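Local coordinates for protein phosphodiesterase (Candida albicans, PDB 6CPU) that belongs to the phosphodiesterase family, a largely helical metal-dependent group of the HD superfamily, and carries bound zinc and magnesium ions, at residues V215-S226 and R277-H288. Sequence-based numbering, arbitrary orientation.
Sequences VGHWSFPAHNLS and RHAVDVLQACFH. With ZN (zinc ion), chain B.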
ATOM      1  N   VAL A 215       6.999   9.383 -12.773  1.00 26.01           N
ATOM      2  CA  VAL A 215       5.737   8.728 -13.108  1.00 26.66           C
ATOM      3  C   VAL A 215       5.668   8.412 -14.620  1.00 27.41           C
ATOM      4  O   VAL A 215       5.084   7.411 -15.038  1.00 25.79           O
ATOM      5  CB  VAL A 215       4.542   9.591 -12.661  1.00 27.05           C
ATOM      6  CG1 VAL A 215       3.239   9.107 -13.262  1.00 26.31           C
ATOM      7  CG2 VAL A 215       4.440   9.579 -11.136  1.00 27.03           C
ATOM      8  N   GLY A 216       6.287   9.275 -15.419  1.00 27.53           N
ATOM      9  CA  GLY A 216       6.374   9.088 -16.854  1.00 28.01           C
ATOM     10  C   GLY A 216       7.225   7.944 -17.370  1.00 27.40           C
ATOM     11  O   GLY A 216       7.005   7.516 -18.487  1.00 28.92           O
ATOM     12  N   HIS A 217       8.185   7.451 -16.587  1.00 28.83           N
ATOM     13  CA  HIS A 217       9.055   6.342 -17.017  1.00 28.32           C
ATOM     14  C   HIS A 217       8.470   4.962 -16.722  1.00 31.29           C
ATOM     15  O   HIS A 217       7.969   4.722 -15.619  1.00 29.53           O
ATOM     16  CB  HIS A 217      10.395   6.410 -16.302  1.00 29.33           C
ATOM     17  CG  HIS A 217      11.316   7.467 -16.825  1.00 31.57           C
ATOM     18  ND1 HIS A 217      11.198   8.794 -16.472  1.00 30.47           N
ATOM     19  CD2 HIS A 217      12.378   7.390 -17.662  1.00 31.43           C
ATOM     20  CE1 HIS A 217      12.154   9.489 -17.065  1.00 32.53           C
ATOM     21  NE2 HIS A 217      12.882   8.660 -17.793  1.00 31.67           N
ATOM     22  N   TRP A 218       8.570   4.039 -17.680  1.00 32.68           N
ATOM     23  CA  TRP A 218       8.284   2.625 -17.393  1.00 32.51           C
ATOM     24  C   TRP A 218       9.326   2.069 -16.431  1.00 32.05           C
ATOM     25  O   TRP A 218       9.031   1.178 -15.632  1.00 31.55           O
ATOM     26  CB  TRP A 218       8.221   1.761 -18.663  1.00 32.82           C
ATOM     27  CG  TRP A 218       7.980   0.324 -18.336  1.00 33.41           C
ATOM     28  CD1 TRP A 218       8.864  -0.704 -18.451  1.00 35.88           C
ATOM     29  CD2 TRP A 218       6.795  -0.229 -17.751  1.00 34.07           C
ATOM     30  NE1 TRP A 218       8.292  -1.877 -18.009  1.00 35.62           N
ATOM     31  CE2 TRP A 218       7.019  -1.610 -17.579  1.00 34.17           C
ATOM     32  CE3 TRP A 218       5.551   0.305 -17.394  1.00 32.81           C
ATOM     33  CZ2 TRP A 218       6.052  -2.461 -17.046  1.00 33.32           C
ATOM     34  CZ3 TRP A 218       4.590  -0.544 -16.865  1.00 32.66           C
ATOM     35  CH2 TRP A 218       4.845  -1.909 -16.703  1.00 32.01           C
ATOM     36  N   SER A 219      10.549   2.588 -16.498  1.00 30.81           N
ATOM     37  CA  SER A 219      11.572   2.260 -15.513  1.00 32.19           C
ATOM     38  C   SER A 219      11.341   3.115 -14.255  1.00 30.61           C
ATOM     39  O   SER A 219      12.155   3.956 -13.895  1.00 30.15           O
ATOM     40  CB  SER A 219      12.970   2.495 -16.091  1.00 33.62           C
ATOM     41  OG  SER A 219      13.966   1.869 -15.294  1.00 40.22           O
ATOM     42  N   PHE A 220      10.221   2.864 -13.584  1.00 29.40           N
ATOM     43  CA  PHE A 220       9.792   3.675 -12.454  1.00 27.29           C
ATOM     44  C   PHE A 220      10.771   3.491 -11.305  1.00 26.27           C
ATOM     45  O   PHE A 220      10.890   2.375 -10.778  1.00 25.93           O
ATOM     46  CB  PHE A 220       8.384   3.244 -12.043  1.00 27.84           C
ATOM     47  CG  PHE A 220       7.771   4.077 -10.941  1.00 26.31           C
ATOM     48  CD1 PHE A 220       7.652   5.445 -11.070  1.00 26.91           C
ATOM     49  CD2 PHE A 220       7.275   3.472  -9.786  1.00 26.19           C
ATOM     50  CE1 PHE A 220       7.076   6.209 -10.057  1.00 27.54           C
ATOM     51  CE2 PHE A 220       6.699   4.225  -8.775  1.00 25.86           C
ATOM     52  CZ  PHE A 220       6.592   5.596  -8.910  1.00 26.13           C
ATOM     53  N   PRO A 221      11.490   4.569 -10.913  1.00 24.97           N
ATOM     54  CA  PRO A 221      12.594   4.428  -9.979  1.00 25.85           C
ATOM     55  C   PRO A 221      12.108   4.389  -8.527  1.00 26.29           C
ATOM     56  O   PRO A 221      12.574   5.166  -7.690  1.00 25.27           O
ATOM     57  CB  PRO A 221      13.422   5.686 -10.243  1.00 26.14           C
ATOM     58  CG  PRO A 221      12.388   6.710 -10.563  1.00 25.77           C
ATOM     59  CD  PRO A 221      11.325   5.975 -11.340  1.00 25.37           C
ATOM     60  N   ALA A 222      11.203   3.453  -8.236  1.00 27.33           N
ATOM     61  CA  ALA A 222      10.523   3.402  -6.938  1.00 26.62           C
ATOM     62  C   ALA A 222      11.485   3.456  -5.768  1.00 25.42           C
ATOM     63  O   ALA A 222      11.192   4.092  -4.757  1.00 23.86           O
ATOM     64  CB  ALA A 222       9.666   2.151  -6.843  1.00 26.99           C
ATOM     65  N   HIS A 223      12.640   2.802  -5.891  1.00 24.97           N
ATOM     66  CA  HIS A 223      13.563   2.703  -4.764  1.00 25.65           C
ATOM     67  C   HIS A 223      14.352   3.963  -4.472  1.00 26.37           C
ATOM     68  O   HIS A 223      14.969   4.072  -3.420  1.00 26.49           O
ATOM     69  CB  HIS A 223      14.495   1.511  -4.948  1.00 26.46           C
ATOM     70  CG  HIS A 223      13.760   0.238  -5.156  1.00 26.66           C
ATOM     71  ND1 HIS A 223      13.153  -0.446  -4.124  1.00 28.37           N
ATOM     72  CD2 HIS A 223      13.469  -0.441  -6.285  1.00 27.96           C
ATOM     73  CE1 HIS A 223      12.533  -1.505  -4.612  1.00 28.06           C
ATOM     74  NE2 HIS A 223      12.712  -1.525  -5.920  1.00 29.00           N
ATOM     75  N   ASN A 224      14.330   4.908  -5.400  1.00 27.31           N
ATOM     76  CA  ASN A 224      14.924   6.214  -5.187  1.00 28.76           C
ATOM     77  C   ASN A 224      13.901   7.247  -4.748  1.00 28.24           C
ATOM     78  O   ASN A 224      14.239   8.419  -4.622  1.00 30.08           O
ATOM     79  CB  ASN A 224      15.584   6.681  -6.482  1.00 31.73           C
ATOM     80  CG  ASN A 224      16.582   5.675  -6.992  1.00 34.93           C
ATOM     81  OD1 ASN A 224      16.332   4.961  -7.967  1.00 37.73           O
ATOM     82  ND2 ASN A 224      17.696   5.562  -6.288  1.00 38.00           N
ATOM     83  N   LEU A 225      12.658   6.830  -4.521  1.00 25.50           N
ATOM     84  CA  LEU A 225      11.612   7.765  -4.108  1.00 24.09           C
ATOM     85  C   LEU A 225      11.257   7.512  -2.654  1.00 22.97           C
ATOM     86  O   LEU A 225      11.051   6.369  -2.242  1.00 21.92           O
ATOM     87  CB  LEU A 225      10.371   7.631  -4.985  1.00 23.90           C
ATOM     88  CG  LEU A 225      10.579   7.783  -6.489  1.00 24.31           C
ATOM     89  CD1 LEU A 225       9.281   7.484  -7.199  1.00 23.79           C
ATOM     90  CD2 LEU A 225      11.088   9.176  -6.837  1.00 25.04           C
ATOM     91  N   SER A 226      11.209   8.586  -1.877  1.00 20.57           N
ATOM     92  CA  SER A 226      10.815   8.495  -0.481  1.00 19.92           C
ATOM     93  C   SER A 226       9.313   8.225  -0.363  1.00 19.04           C
ATOM     94  O   SER A 226       8.554   8.415  -1.322  1.00 18.18           O
ATOM     95  CB  SER A 226      11.158   9.800   0.232  1.00 19.89           C
ATOM     96  OG  SER A 226      10.314  10.848  -0.214  1.00 20.41           O
ATOM     97  N   ARG A 277       5.416   1.667  -1.040  1.00 19.50           N
ATOM     98  CA  ARG A 277       6.205   1.754  -2.287  1.00 19.50           C
ATOM     99  C   ARG A 277       5.744   0.716  -3.328  1.00 19.81           C
ATOM    100  O   ARG A 277       5.618   1.058  -4.509  1.00 20.56           O
ATOM    101  CB  ARG A 277       7.712   1.661  -2.005  1.00 19.45           C
ATOM    102  CG  ARG A 277       8.622   1.662  -3.236  1.00 19.51           C
ATOM    103  CD  ARG A 277      10.103   1.712  -2.890  1.00 20.09           C
ATOM    104  NE  ARG A 277      10.422   2.942  -2.177  1.00 20.31           N
ATOM    105  CZ  ARG A 277      10.553   3.069  -0.864  1.00 20.32           C
ATOM    106  NH1 ARG A 277      10.487   2.017  -0.045  1.00 21.34           N
ATOM    107  NH2 ARG A 277      10.779   4.268  -0.363  1.00 21.62           N
ATOM    108  N   HIS A 278       5.474  -0.516  -2.889  1.00 20.00           N
ATOM    109  CA  HIS A 278       4.933  -1.574  -3.769  1.00 21.42           C
ATOM    110  C   HIS A 278       3.570  -1.198  -4.313  1.00 20.66           C
ATOM    111  O   HIS A 278       3.301  -1.371  -5.496  1.00 20.07           O
ATOM    112  CB  HIS A 278       4.869  -2.940  -3.051  1.00 21.77           C
ATOM    113  CG  HIS A 278       4.093  -3.997  -3.788  1.00 24.49           C
ATOM    114  ND1 HIS A 278       4.465  -4.477  -5.027  1.00 25.53           N
ATOM    115  CD2 HIS A 278       2.963  -4.670  -3.450  1.00 26.37           C
ATOM    116  CE1 HIS A 278       3.597  -5.397  -5.420  1.00 26.44           C
ATOM    117  NE2 HIS A 278       2.673  -5.535  -4.483  1.00 28.66           N
ATOM    118  N   ALA A 279       2.694  -0.683  -3.444  1.00 20.61           N
ATOM    119  CA  ALA A 279       1.375  -0.252  -3.868  1.00 19.51           C
ATOM    120  C   ALA A 279       1.453   0.805  -4.973  1.00 20.24           C
ATOM    121  O   ALA A 279       0.719   0.736  -5.982  1.00 19.50           O
ATOM    122  CB  ALA A 279       0.578   0.284  -2.684  1.00 20.04           C
ATOM    123  N   VAL A 280       2.331   1.783  -4.769  1.00 20.20           N
ATOM    124  CA  VAL A 280       2.476   2.879  -5.706  1.00 20.84           C
ATOM    125  C   VAL A 280       3.114   2.376  -7.019  1.00 20.24           C
ATOM    126  O   VAL A 280       2.711   2.780  -8.094  1.00 21.15           O
ATOM    127  CB  VAL A 280       3.263   4.053  -5.092  1.00 20.54           C
ATOM    128  CG1 VAL A 280       3.462   5.153  -6.124  1.00 21.04           C
ATOM    129  CG2 VAL A 280       2.519   4.604  -3.867  1.00 20.85           C
ATOM    130  N   ASP A 281       4.059   1.460  -6.905  1.00 21.74           N
ATOM    131  CA  ASP A 281       4.621   0.784  -8.073  1.00 22.98           C
ATOM    132  C   ASP A 281       3.552   0.067  -8.901  1.00 23.02           C
ATOM    133  O   ASP A 281       3.496   0.226 -10.125  1.00 22.79           O
ATOM    134  CB  ASP A 281       5.673  -0.209  -7.624  1.00 22.83           C
ATOM    135  CG  ASP A 281       6.401  -0.831  -8.782  1.00 25.11           C
ATOM    136  OD1 ASP A 281       7.051  -0.080  -9.542  1.00 24.66           O
ATOM    137  OD2 ASP A 281       6.322  -2.062  -8.913  1.00 26.77           O
ATOM    138  N   VAL A 282       2.694  -0.713  -8.244  1.00 21.81           N
ATOM    139  CA  VAL A 282       1.607  -1.423  -8.926  1.00 22.22           C
ATOM    140  C   VAL A 282       0.601  -0.456  -9.552  1.00 22.48           C
ATOM    141  O   VAL A 282       0.116  -0.661 -10.684  1.00 23.05           O
ATOM    142  CB  VAL A 282       0.889  -2.430  -7.970  1.00 21.79           C
ATOM    143  CG1 VAL A 282      -0.359  -3.011  -8.607  1.00 22.51           C
ATOM    144  CG2 VAL A 282       1.838  -3.549  -7.572  1.00 22.90           C
ATOM    145  N   LEU A 283       0.299   0.616  -8.839  1.00 21.50           N
ATOM    146  CA  LEU A 283      -0.562   1.667  -9.373  1.00 21.19           C
ATOM    147  C   LEU A 283       0.057   2.264 -10.652  1.00 21.65           C
ATOM    148  O   LEU A 283      -0.623   2.459 -11.668  1.00 21.04           O
ATOM    149  CB  LEU A 283      -0.756   2.767  -8.318  1.00 21.46           C
ATOM    150  CG  LEU A 283      -1.326   4.110  -8.772  1.00 22.08           C
ATOM    151  CD1 LEU A 283      -2.739   3.942  -9.289  1.00 22.91           C
ATOM    152  CD2 LEU A 283      -1.302   5.125  -7.641  1.00 22.99           C
ATOM    153  N   GLN A 284       1.345   2.543 -10.576  1.00 24.05           N
ATOM    154  CA  GLN A 284       2.080   3.152 -11.692  1.00 26.00           C
ATOM    155  C   GLN A 284       2.151   2.228 -12.909  1.00 26.64           C
ATOM    156  O   GLN A 284       2.063   2.703 -14.044  1.00 26.12           O
ATOM    157  CB  GLN A 284       3.476   3.552 -11.236  1.00 26.13           C
ATOM    158  CG  GLN A 284       4.209   4.503 -12.189  1.00 26.91           C
ATOM    159  CD  GLN A 284       5.171   3.800 -13.147  1.00 28.22           C
ATOM    160  OE1 GLN A 284       5.292   2.562 -13.164  1.00 25.77           O
ATOM    161  NE2 GLN A 284       5.907   4.603 -13.913  1.00 27.72           N
ATOM    162  N   ALA A 285       2.328   0.926 -12.673  1.00 26.73           N
ATOM    163  CA  ALA A 285       2.240  -0.073 -13.752  1.00 27.95           C
ATOM    164  C   ALA A 285       0.876  -0.031 -14.408  1.00 29.02           C
ATOM    165  O   ALA A 285       0.778   0.083 -15.632  1.00 29.37           O
ATOM    166  CB  ALA A 285       2.533  -1.467 -13.227  1.00 28.06           C
ATOM    167  N   CYS A 286      -0.180  -0.107 -13.601  1.00 28.80           N
ATOM    168  CA  CYS A 286      -1.551   0.029 -14.119  1.00 30.29           C
ATOM    169  C   CYS A 286      -1.710   1.317 -14.911  1.00 29.46           C
ATOM    170  O   CYS A 286      -2.320   1.334 -15.988  1.00 28.40           O
ATOM    171  CB  CYS A 286      -2.583   0.035 -12.987  1.00 33.26           C
ATOM    172  SG  CYS A 286      -3.086  -1.599 -12.433  1.00 38.77           S
ATOM    173  N   PHE A 287      -1.177   2.396 -14.352  1.00 28.22           N
ATOM    174  CA  PHE A 287      -1.246   3.712 -14.983  1.00 28.03           C
ATOM    175  C   PHE A 287      -0.651   3.667 -16.402  1.00 28.45           C
ATOM    176  O   PHE A 287      -1.280   4.122 -17.356  1.00 31.04           O
ATOM    177  CB  PHE A 287      -0.515   4.731 -14.114  1.00 27.31           C
ATOM    178  CG  PHE A 287      -0.798   6.159 -14.468  1.00 26.81           C
ATOM    179  CD1 PHE A 287      -2.054   6.697 -14.267  1.00 26.64           C
ATOM    180  CD2 PHE A 287       0.205   6.974 -14.969  1.00 27.48           C
ATOM    181  CE1 PHE A 287      -2.323   8.017 -14.570  1.00 27.58           C
ATOM    182  CE2 PHE A 287      -0.053   8.306 -15.273  1.00 27.68           C
ATOM    183  CZ  PHE A 287      -1.321   8.824 -15.078  1.00 27.74           C
ATOM    184  N   HIS A 288       0.534   3.083 -16.535  1.00 28.93           N
ATOM    185  CA  HIS A 288       1.158   2.939 -17.863  1.00 31.16           C
ATOM    186  C   HIS A 288       0.359   2.022 -18.797  1.00 33.41           C
ATOM    187  O   HIS A 288       0.135   2.385 -19.962  1.00 32.51           O
ATOM    188  CB  HIS A 288       2.609   2.480 -17.758  1.00 30.87           C
ATOM    189  CG  HIS A 288       3.584   3.608 -17.633  1.00 32.66           C
ATOM    190  ND1 HIS A 288       4.547   3.871 -18.586  1.00 31.29           N
ATOM    191  CD2 HIS A 288       3.731   4.557 -16.676  1.00 31.61           C
ATOM    192  CE1 HIS A 288       5.248   4.928 -18.219  1.00 32.28           C
ATOM    193  NE2 HIS A 288       4.779   5.358 -17.059  1.00 33.74           N
TER
HETATM  194 ZN    ZN B 601       0.885  -6.788  -4.384  1.00 34.92          ZN
HETATM  195  O   HOH W   1       9.567  -0.074 -10.344  1.00 33.13           O
HETATM  196  O   HOH W   2       2.380  -8.356  -3.942  1.00 34.55           O
HETATM  197  O   HOH W   3      -0.552  -8.397  -4.214  1.00 30.21           O
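Q284 and F220 meet flat against each other: Q284 CG sits over the centre of the F220 ring, 3.8 Å from the ring centroid in a CH-pi contact, and the Q284 carboxamide, 19° from the ring plane, stacks over the CB-CG end. A bend at chi2 (-97°) lays the amide along that end of the phenyl group, toward the backbone of 215-217. There Q284 NE2 is shared between two backbone acceptors, H217 O at 2.7 Å, lying near the amide plane, and V215 O at 3.1 Å, approached from above the carbonyl plane. H288 NE2 gives V215 O a second hydrogen bond (2.9 Å), this one in the carbonyl plane, while H288 CB abuts the edge of the W218 indole. In the helical catalytic domain of phosphodiesterases, the loop leaving helix 205-216 is thus pinned along helix 276-292, whose H278 binds zinc through NE2 together with H349, D350 and D462. Nearer the metal, R277 fastens the other end of the loop, bonding from NH2 to L225 O (2.8 Å, nearly straight at 173°) and from NE to A222 O (2.9 Å); E39 forms a salt bridge with the same NH2. Farther out, R468 bonds Q284 OE1 and W218 O and pairs with D281, whose OD1 a water links to F220 O.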